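Local coordinates for protein D-glyceraldehyde dehydrogenase (NADP(+)) (Thermoplasma acidophilum, PDB 5IZD) that oxidises D-glyceraldehyde to (R)-glycerate with NADP(+) and water in the non-phosphorylated Entner-Doudoroff pathway, working as a homotetramer, at residues S180-W183 with I184-F188; I421-A424 with S425-R429. All coordinates share one frame; numbering follows the deposited sequence.

Both contacts lie within single helices that serve as crossovers of beta-alpha-beta units that belong to different sheets of the aldehyde dehydrogenase fold. Contact 1, first along the chain, lies along helix 178-190, between strands 168-172 and 198-200 of the sheet beside which NADP is bound. Contact 2 follows much later, where helix 418-427 runs out between strands 410-414 and 432-435 at one end of the other large sheet. Their centres are about 40 Å apart, on opposite sides of the centre of the chain, and they do not touch. Contact 1 meets no other subunit, whereas residues of contact 2 reach all three partner chains, so contact 1 is packed within its subunit, while contact 2 also takes part in the tetramer's interfaces.

Contact 1. Residues S180-W183 with I184-F188; sequences SAEW and IVRKF
The crossover helix 178-190 of a beta-alpha-beta unit holds this contact, a stretch of more than two turns in which Trp183 and Lys187, one turn apart, pair side chains across an i to i+4 spacing. Regular backbone bonds carry the helix: Val185 N gives to Ala181 O at 2.9 Å, and the amides of Ile184, Arg186 and Lys187 likewise donate to the carbonyls of Ser180, Glu182 and Trp183.

Trp183 sets its indole CG trans to the backbone N (chi1 -176°), which leaves one ring face turned to Lys187. The lysine chain bends at chi2 (-77°) and again near its end, so that its methylenes cross that face. Lys187 CG stands 4.0 Å from the centroid of the six-membered ring of Trp183, a CH-pi contact well over the face, while Lys187 CE comes to 3.6 Å from Trp183 CZ2. The ammonium is placed off-centre: NZ of Lys187 lies 4.5 Å from the centroid of the five-membered ring, a cation-pi interaction. A water ties the pair together, accepting from Lys187 NZ at 2.6 Å and donating to Trp183 O at 2.8 Å. Glu190 adds a salt bridge to the same NZ, and Glu81 takes the indole NE1, so the polar atoms of both buried side chains have partners. Lysine suits this place because its chain can cover an aromatic face while its charge is still met.

On the side toward strand 198-200, Ala181 and Val185 pack on Phe200, and the small Ala181 also fits near Pro173, whereas Trp183 meets Leu82 and Ile85 of helix 79-90. Such a helix packed on parallel strands is typical of the Rossmann-like, NADP-binding domain of aldehyde dehydrogenases.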
loop_
_atom_site.group_PDB
_atom_site.type_symbol
_atom_site.label_atom_id
_atom_site.label_comp_id
_atom_site.label_asym_id
_atom_site.label_seq_id
_atom_site.Cartn_x
_atom_site.Cartn_y
_atom_site.Cartn_z
ATOM N N SER A 180 -36.364 2.641 8.709
ATOM C CA SER A 180 -35.127 3.420 8.742
ATOM C C SER A 180 -34.371 3.241 7.411
ATOM O O SER A 180 -33.809 4.190 6.865
ATOM C CB SER A 180 -34.313 3.093 10.008
ATOM O OG SER A 180 -34.005 1.722 10.060
ATOM N N ALA A 181 -34.459 2.051 6.832
ATOM C CA ALA A 181 -33.784 1.778 5.572
ATOM C C ALA A 181 -34.446 2.597 4.455
ATOM O O ALA A 181 -33.788 3.211 3.638
ATOM C CB ALA A 181 -33.857 0.308 5.261
ATOM N N GLU A 182 -35.773 2.577 4.446
ATOM C CA GLU A 182 -36.529 3.275 3.425
ATOM C C GLU A 182 -36.196 4.719 3.483
ATOM O O GLU A 182 -36.109 5.355 2.468
ATOM C CB GLU A 182 -38.035 3.161 3.634
ATOM C CG GLU A 182 -38.802 3.581 2.385
ATOM C CD GLU A 182 -40.128 4.188 2.653
ATOM O OE1 GLU A 182 -40.217 5.000 3.611
ATOM O OE2 GLU A 182 -41.093 3.857 1.890
ATOM N N TRP A 183 -36.119 5.258 4.687
ATOM C CA TRP A 183 -35.860 6.688 4.848
ATOM C C TRP A 183 -34.446 7.096 4.289
ATOM O O TRP A 183 -34.303 8.107 3.560
ATOM C CB TRP A 183 -36.061 7.082 6.298
ATOM C CG TRP A 183 -35.929 8.528 6.602
ATOM C CD1 TRP A 183 -36.940 9.413 6.718
ATOM C CD2 TRP A 183 -34.691 9.281 6.839
ATOM N NE1 TRP A 183 -36.443 10.662 7.025
ATOM C CE2 TRP A 183 -35.075 10.604 7.142
ATOM C CE3 TRP A 183 -33.345 8.954 6.862
ATOM C CZ2 TRP A 183 -34.144 11.617 7.411
ATOM C CZ3 TRP A 183 -32.380 9.963 7.158
ATOM C CH2 TRP A 183 -32.799 11.278 7.417
ATOM N N ILE A 184 -33.455 6.269 4.560
ATOM C CA ILE A 184 -32.103 6.487 4.047
ATOM C C ILE A 184 -32.073 6.411 2.543
ATOM O O ILE A 184 -31.535 7.308 1.909
ATOM C CB ILE A 184 -31.100 5.488 4.674
ATOM C CG1 ILE A 184 -30.913 5.860 6.139
ATOM C CG2 ILE A 184 -29.752 5.540 3.966
ATOM C CD1 ILE A 184 -30.338 4.767 6.982
ATOM N N VAL A 185 -32.708 5.380 1.993
ATOM C CA VAL A 185 -32.835 5.187 0.559
ATOM C C VAL A 185 -33.437 6.415 -0.122
ATOM O O VAL A 185 -32.947 6.845 -1.173
ATOM C CB VAL A 185 -33.668 3.915 0.225
ATOM C CG1 VAL A 185 -34.055 3.860 -1.251
ATOM C CG2 VAL A 185 -32.862 2.650 0.593
ATOM N N ARG A 186 -34.496 6.950 0.475
ATOM C CA ARG A 186 -35.185 8.134 -0.059
ATOM C C ARG A 186 -34.198 9.313 -0.059
ATOM O O ARG A 186 -34.135 10.027 -1.049
ATOM C CB ARG A 186 -36.475 8.431 0.718
ATOM C CG ARG A 186 -37.346 9.600 0.191
ATOM C CD ARG A 186 -38.702 9.673 0.899
ATOM N NE ARG A 186 -39.584 8.532 0.571
ATOM C CZ ARG A 186 -40.397 8.432 -0.504
ATOM N NH1 ARG A 186 -40.502 9.402 -1.422
ATOM N NH2 ARG A 186 -41.142 7.323 -0.670
ATOM N N LYS A 187 -33.356 9.458 0.977
ATOM C CA LYS A 187 -32.349 10.524 0.969
ATOM C C LYS A 187 -31.340 10.376 -0.179
ATOM O O LYS A 187 -30.989 11.355 -0.813
ATOM C CB LYS A 187 -31.675 10.686 2.343
ATOM C CG LYS A 187 -32.636 11.201 3.413
ATOM C CD LYS A 187 -32.887 12.700 3.280
ATOM C CE LYS A 187 -34.056 13.137 4.151
ATOM N NZ LYS A 187 -35.346 12.731 3.516
ATOM N N PHE A 188 -30.898 9.157 -0.453
ATOM C CA PHE A 188 -30.044 8.894 -1.608
ATOM C C PHE A 188 -30.737 9.229 -2.937
ATOM O O PHE A 188 -30.121 9.868 -3.853
ATOM C CB PHE A 188 -29.541 7.447 -1.588
ATOM C CG PHE A 188 -28.320 7.281 -0.790
ATOM C CD1 PHE A 188 -28.402 7.099 0.572
ATOM C CD2 PHE A 188 -27.070 7.377 -1.384
ATOM C CE1 PHE A 188 -27.262 6.923 1.337
ATOM C CE2 PHE A 188 -25.929 7.223 -0.610
ATOM C CZ PHE A 188 -26.026 7.005 0.759
HETATM O O HOH W 1 -36.148 10.227 3.702
#

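Contact 2. Residues I421-A424 with S425-R429; sequences IFEA and SERIR
This is a local i to i+4 contact in the last turns of helix 418-427, the crossover between strands 410-414 and 432-435, where Ser425 bonds back to Ile421. Ile421 O accepts twice from that one residue: the hydroxyl OG at 2.8 Å and the backbone N at 3.2 Å, approaching from opposite faces of the carbonyl plane. The serine torsion (chi1 -60°) lays OG beside its own N and back toward the preceding turn, a place suited to a short side chain that can donate. Without the hydroxyl, as with an alanine here, Ile421 O would probably lose its shorter bond and keep, of these two, just the amide of Ser425.

Glu423 O likewise takes two donors. Arg427 N comes in the carbonyl plane at 3.0 Å, and Glu426 N, at 3.1 Å, sits above it, a three-residue spacing that marks the tightening helix end. Ile428, the first residue to leave helical angles, still gives its N to Ala424 O, and its CG1 rests 3.8 Å from Ala424 CB.

Glu423 and Arg427 meet through their CG atoms, while their charged ends part, Glu423 going to Tyr399 and to His129 of the third subunit, Arg427, in the conformer given, to Asp58 of the second. Ala424 and Ile428 touch Tyr399 of helix 395-403, with Ala424 also against Leu413 and Leu433, so the helix end packs against helix 395-403 and both flanking strands.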
loop_
_atom_site.group_PDB
_atom_site.type_symbol
_atom_site.label_atom_id
_atom_site.label_comp_id
_atom_site.label_asym_id
_atom_site.label_seq_id
_atom_site.Cartn_x
_atom_site.Cartn_y
_atom_site.Cartn_z
ATOM N N ILE A 421 -0.746 -6.791 27.281
ATOM C CA ILE A 421 -1.341 -6.066 26.163
ATOM C C ILE A 421 -0.716 -6.420 24.782
ATOM O O ILE A 421 -1.422 -6.770 23.833
ATOM C CB ILE A 421 -1.301 -4.518 26.361
ATOM C CG1 ILE A 421 -2.236 -4.058 27.504
ATOM C CG2 ILE A 421 -1.705 -3.795 25.070
ATOM C CD1 ILE A 421 -1.907 -2.684 28.072
ATOM N N PHE A 422 0.604 -6.301 24.664
ATOM C CA PHE A 422 1.281 -6.639 23.408
ATOM C C PHE A 422 1.195 -8.133 23.072
ATOM O O PHE A 422 1.040 -8.521 21.912
ATOM C CB PHE A 422 2.750 -6.181 23.452
ATOM C CG PHE A 422 2.912 -4.691 23.433
ATOM C CD1 PHE A 422 2.598 -3.959 22.288
ATOM C CD2 PHE A 422 3.365 -4.013 24.532
ATOM C CE1 PHE A 422 2.753 -2.572 22.245
ATOM C CE2 PHE A 422 3.525 -2.639 24.491
ATOM C CZ PHE A 422 3.224 -1.916 23.350
ATOM N N GLU A 423 1.290 -8.986 24.073
ATOM C CA GLU A 423 1.176 -10.412 23.830
ATOM C C GLU A 423 -0.250 -10.834 23.414
ATOM O O GLU A 423 -0.411 -11.609 22.475
ATOM C CB GLU A 423 1.662 -11.208 25.067
ATOM C CG GLU A 423 1.620 -12.725 24.838
ATOM C CD GLU A 423 2.127 -13.523 25.993
ATOM O OE1 GLU A 423 3.206 -14.087 25.736
ATOM O OE2 GLU A 423 1.501 -13.553 27.101
ATOM N N ALA A 424 -1.255 -10.346 24.140
ATOM C CA ALA A 424 -2.694 -10.581 23.779
ATOM C C ALA A 424 -3.064 -10.113 22.387
ATOM O O ALA A 424 -3.911 -10.702 21.756
ATOM C CB ALA A 424 -3.619 -9.897 24.768
ATOM N N SER A 425 -2.386 -9.084 21.887
ATOM C CA SER A 425 -2.637 -8.629 20.536
ATOM C C SER A 425 -2.467 -9.707 19.499
ATOM O O SER A 425 -3.038 -9.613 18.436
ATOM C CB SER A 425 -1.799 -7.408 20.226
ATOM O OG SER A 425 -2.153 -6.380 21.141
ATOM N N GLU A 426 -1.626 -10.712 19.784
ATOM C CA GLU A 426 -1.490 -11.904 18.919
ATOM C C GLU A 426 -2.178 -13.147 19.475
ATOM O O GLU A 426 -2.733 -13.931 18.685
ATOM C CB GLU A 426 0.007 -12.215 18.596
ATOM C CG GLU A 426 0.482 -11.338 17.436
ATOM C CD GLU A 426 1.805 -11.754 16.753
ATOM O OE1 GLU A 426 2.928 -11.487 17.272
ATOM O OE2 GLU A 426 1.718 -12.296 15.619
ATOM N N ARG A 427 -2.136 -13.348 20.795
ATOM C CA ARG A 427 -2.607 -14.603 21.360
ATOM C C ARG A 427 -4.178 -14.651 21.478
ATOM O O ARG A 427 -4.755 -15.750 21.534
ATOM C CB ARG A 427 -1.893 -14.894 22.685
ATOM C CG ARG A 427 -0.387 -15.236 22.560
ATOM C CD ARG A 427 -0.204 -16.729 22.302
ATOM N NE ARG A 427 1.077 -17.144 21.736
ATOM C CZ ARG A 427 1.589 -18.370 21.846
ATOM N NH1 ARG A 427 0.964 -19.305 22.537
ATOM N NH2 ARG A 427 2.743 -18.662 21.270
ATOM N N ILE A 428 -4.838 -13.479 21.485
ATOM C CA ILE A 428 -6.328 -13.391 21.499
ATOM C C ILE A 428 -6.769 -13.399 20.065
ATOM O O ILE A 428 -6.625 -12.394 19.334
ATOM C CB ILE A 428 -6.889 -12.125 22.227
ATOM C CG1 ILE A 428 -6.489 -12.101 23.705
ATOM C CG2 ILE A 428 -8.407 -12.015 22.078
ATOM C CD1 ILE A 428 -7.269 -13.069 24.550
ATOM N N ARG A 429 -7.305 -14.547 19.662
ATOM C CA ARG A 429 -7.542 -14.800 18.263
ATOM C C ARG A 429 -8.924 -14.332 17.932
ATOM O O ARG A 429 -9.802 -15.159 17.605
ATOM C CB ARG A 429 -7.352 -16.271 17.959
ATOM C CG ARG A 429 -5.919 -16.744 18.133
ATOM C CD ARG A 429 -5.071 -16.429 16.922
ATOM N NE ARG A 429 -5.427 -17.251 15.790
ATOM C CZ ARG A 429 -4.936 -17.090 14.556
ATOM N NH1 ARG A 429 -4.060 -16.135 14.293
ATOM N NH2 ARG A 429 -5.329 -17.884 13.570
#